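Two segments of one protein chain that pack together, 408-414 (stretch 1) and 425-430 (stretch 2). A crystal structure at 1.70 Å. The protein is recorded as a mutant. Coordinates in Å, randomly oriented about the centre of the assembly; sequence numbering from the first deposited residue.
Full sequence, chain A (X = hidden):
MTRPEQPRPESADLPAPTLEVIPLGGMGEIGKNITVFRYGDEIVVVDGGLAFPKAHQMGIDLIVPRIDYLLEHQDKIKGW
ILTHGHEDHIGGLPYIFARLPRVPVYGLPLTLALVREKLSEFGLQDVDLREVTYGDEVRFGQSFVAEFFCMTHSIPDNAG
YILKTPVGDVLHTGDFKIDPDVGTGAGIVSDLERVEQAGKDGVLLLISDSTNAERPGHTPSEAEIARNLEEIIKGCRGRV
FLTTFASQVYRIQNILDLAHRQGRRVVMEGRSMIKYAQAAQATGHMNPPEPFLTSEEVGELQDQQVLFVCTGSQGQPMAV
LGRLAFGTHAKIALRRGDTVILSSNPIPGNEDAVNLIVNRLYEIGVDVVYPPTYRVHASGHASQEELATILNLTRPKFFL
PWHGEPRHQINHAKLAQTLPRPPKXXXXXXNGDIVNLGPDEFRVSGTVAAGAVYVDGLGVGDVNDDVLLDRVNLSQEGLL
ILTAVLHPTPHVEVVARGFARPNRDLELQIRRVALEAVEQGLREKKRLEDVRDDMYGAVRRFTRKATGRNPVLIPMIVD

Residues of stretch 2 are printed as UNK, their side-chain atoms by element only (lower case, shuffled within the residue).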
# COMPACT_ATOMS: atom_id res chain seq x y z
N HIS A 408 -6.00 -2.32 -16.78
CA HIS A 408 -6.06 -1.09 -17.56
C HIS A 408 -6.19 -1.36 -19.05
O HIS A 408 -7.00 -0.75 -19.74
CB HIS A 408 -4.80 -0.25 -17.29
CG HIS A 408 -4.58 -0.01 -15.83
ND1 HIS A 408 -3.40 -0.34 -15.20
CD2 HIS A 408 -5.40 0.47 -14.88
CE1 HIS A 408 -3.50 -0.04 -13.92
NE2 HIS A 408 -4.70 0.44 -13.69
N GLN A 409 -5.36 -2.27 -19.53
CA GLN A 409 -5.39 -2.64 -20.95
C GLN A 409 -6.74 -3.19 -21.38
O GLN A 409 -7.26 -2.84 -22.45
CB GLN A 409 -4.34 -3.68 -21.24
CG GLN A 409 -2.89 -3.21 -21.20
CD GLN A 409 -1.96 -4.40 -21.32
OE1 GLN A 409 -1.89 -5.25 -20.42
NE2 GLN A 409 -1.28 -4.50 -22.44
N ILE A 410 -7.30 -4.06 -20.55
CA ILE A 410 -8.53 -4.75 -20.91
C ILE A 410 -9.70 -3.76 -20.87
O ILE A 410 -10.59 -3.78 -21.73
CB ILE A 410 -8.77 -5.97 -19.99
CG1 ILE A 410 -7.74 -7.05 -20.33
CG2 ILE A 410 -10.18 -6.50 -20.14
CD1 ILE A 410 -7.74 -8.23 -19.38
N ASN A 411 -9.66 -2.85 -19.91
CA ASN A 411 -10.69 -1.82 -19.87
C ASN A 411 -10.58 -0.83 -21.02
O ASN A 411 -11.60 -0.32 -21.48
CB ASN A 411 -10.67 -1.10 -18.53
CG ASN A 411 -11.48 -1.84 -17.51
OD1 ASN A 411 -12.70 -1.84 -17.59
ND2 ASN A 411 -10.81 -2.54 -16.60
N HIS A 412 -9.37 -0.58 -21.51
CA HIS A 412 -9.18 0.27 -22.68
C HIS A 412 -9.78 -0.42 -23.91
O HIS A 412 -10.43 0.20 -24.76
CB HIS A 412 -7.68 0.55 -22.88
CG HIS A 412 -7.37 1.77 -23.69
ND1 HIS A 412 -6.08 2.25 -23.83
CD2 HIS A 412 -8.15 2.59 -24.44
CE1 HIS A 412 -6.08 3.31 -24.61
NE2 HIS A 412 -7.32 3.54 -25.00
N ALA A 413 -9.57 -1.74 -23.99
CA ALA A 413 -10.11 -2.53 -25.09
C ALA A 413 -11.64 -2.49 -25.08
O ALA A 413 -12.29 -2.35 -26.11
CB ALA A 413 -9.60 -3.98 -25.00
N LYS A 414 -12.22 -2.61 -23.89
CA LYS A 414 -13.68 -2.57 -23.75
C LYS A 414 -14.26 -1.22 -24.12
O LYS A 414 -15.32 -1.15 -24.77
CB LYS A 414 -14.08 -2.91 -22.31
CG LYS A 414 -13.87 -4.38 -21.93
CD LYS A 414 -14.38 -4.66 -20.52
CE LYS A 414 -13.95 -6.04 -20.03
NZ LYS A 414 -14.45 -7.12 -20.91
N UNK A 425 -9.66 -5.78 -34.74
CA UNK A 425 -9.19 -6.66 -33.68
C UNK A 425 -8.32 -5.90 -32.68
O UNK A 425 -7.55 -5.01 -33.05
c UNK A 425 -7.41 -10.45 -36.21
c UNK A 425 -7.75 -10.29 -33.77
n UNK A 425 -8.67 -10.82 -36.38
c UNK A 425 -8.07 -8.91 -33.18
n UNK A 425 -6.61 -10.35 -37.26
c UNK A 425 -8.41 -7.86 -34.25
n UNK A 425 -6.95 -10.20 -34.99
N UNK A 426 -8.47 -6.25 -31.41
CA UNK A 426 -7.67 -5.65 -30.35
C UNK A 426 -6.94 -6.77 -29.63
O UNK A 426 -7.55 -7.79 -29.30
c UNK A 426 -8.54 -4.87 -29.36
o UNK A 426 -9.25 -3.83 -30.05
c UNK A 426 -7.67 -4.25 -28.26
N UNK A 427 -5.64 -6.60 -29.40
CA UNK A 427 -4.88 -7.59 -28.65
C UNK A 427 -4.38 -7.02 -27.33
O UNK A 427 -4.09 -5.83 -27.23
c UNK A 427 -4.86 -10.14 -30.34
c UNK A 427 -3.70 -8.11 -29.44
c UNK A 427 -4.05 -8.88 -30.70
c UNK A 427 -2.78 -9.23 -31.45
N UNK A 428 -4.30 -7.89 -26.32
CA UNK A 428 -3.74 -7.50 -25.03
C UNK A 428 -2.32 -8.06 -24.98
O UNK A 428 -2.12 -9.25 -24.70
c UNK A 428 -4.58 -8.03 -23.82
c UNK A 428 -3.99 -7.51 -22.52
c UNK A 428 -6.35 -6.17 -23.89
c UNK A 428 -6.07 -7.66 -23.93
N UNK A 429 -1.33 -7.23 -25.29
CA UNK A 429 0.04 -7.74 -25.38
C UNK A 429 0.69 -7.87 -24.01
O UNK A 429 0.34 -7.16 -23.04
c UNK A 429 0.89 -6.86 -26.32
N UNK A 430 1.62 -8.82 -23.95
CA UNK A 430 2.51 -9.05 -22.81
C UNK A 430 3.92 -8.72 -23.25
O UNK A 430 4.22 -8.83 -24.43
c UNK A 430 2.45 -10.50 -22.35
c UNK A 430 1.17 -12.42 -21.43
c UNK A 430 -0.15 -13.15 -21.62
n UNK A 430 -0.42 -13.46 -23.05
c UNK A 430 1.08 -10.97 -21.90
O HOH W 1 -0.69 -7.79 -20.53

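Position 425 carries seven side-chain atoms: three carbons in a row, a nitrogen, then a carbon holding two more nitrogens. It lies on the strand but touches nothing on the helix of stretch 1; its side chain stays well out of reach. That guanidinium ending belongs to arginine alone, so this is Arg-425.

At position 426 there are three side-chain atoms, one carbon bearing an oxygen and a second carbon. The CA-to-CB bond points toward the helix, and one of the carbons packs on CB of Ala-413. A beta carbon forked into hydroxyl and methyl means threonine. It is the methyl that meets the helix: CG2 of Thr-426 lies 3.8 Å from CB of Ala-413.

Position 427 has four carbons, forked at the second. It points away from the helix and makes no contact, as expected when an extended chain alternates its sides. The fork is the leucine pattern, so this is Leu-427.

Position 428 also has four carbons, but here the fork is at the first and one arm is two carbons long. Pointing toward the helix again, they pack on Gln-409, Ile-410 and Ala-413. This is isoleucine, and Ile-428 has the largest covered area of the contact, 82 Å². Its CD1 reaches CG1 of Ile-410 at 3.9 Å and CB of Ala-413 at 4.1 Å, while its CG2 rests 3.7 Å from OE1 of Gln-409. Both chi angles are m.

Position 429 has a single side-chain carbon, which points sideways and makes no close contact with the helix; the backbone does the work, its O accepting a hydrogen bond from Gln-409. One carbon gives alanine. The bond from NE2 of Gln-409 to O of Ala-429 is 3.2 Å long and nearly straight at 170°.

Position 430 shows four carbons in a row ending in nitrogen, exposed and making no contact with stretch 1. This is a lysine, Lys-430.

The contact is small, 254 Å² in all, and combines two simple devices. Gln-409 and Ala-413, one helical turn apart, both point toward the extended segment, where Thr-426 and Ile-428 answer from alternate positions; the nearest CA pairs, Gln-409 with Ile-428 and Ala-413 with Thr-426, are each 6.6 Å apart. The methyl of Ala-413 packs there against both Thr-426 and Ile-428, and Ile-410 adds an apolar flank. At the other end the glutamine amide holds the main chain, reinforced by water 1, which donates to OE1 of Gln-409 and to O of Ala-429, each at 2.8 Å. Apolar packing and a polar clamp thus sit side by side.

Stretch 2 425-430: RTLIAK
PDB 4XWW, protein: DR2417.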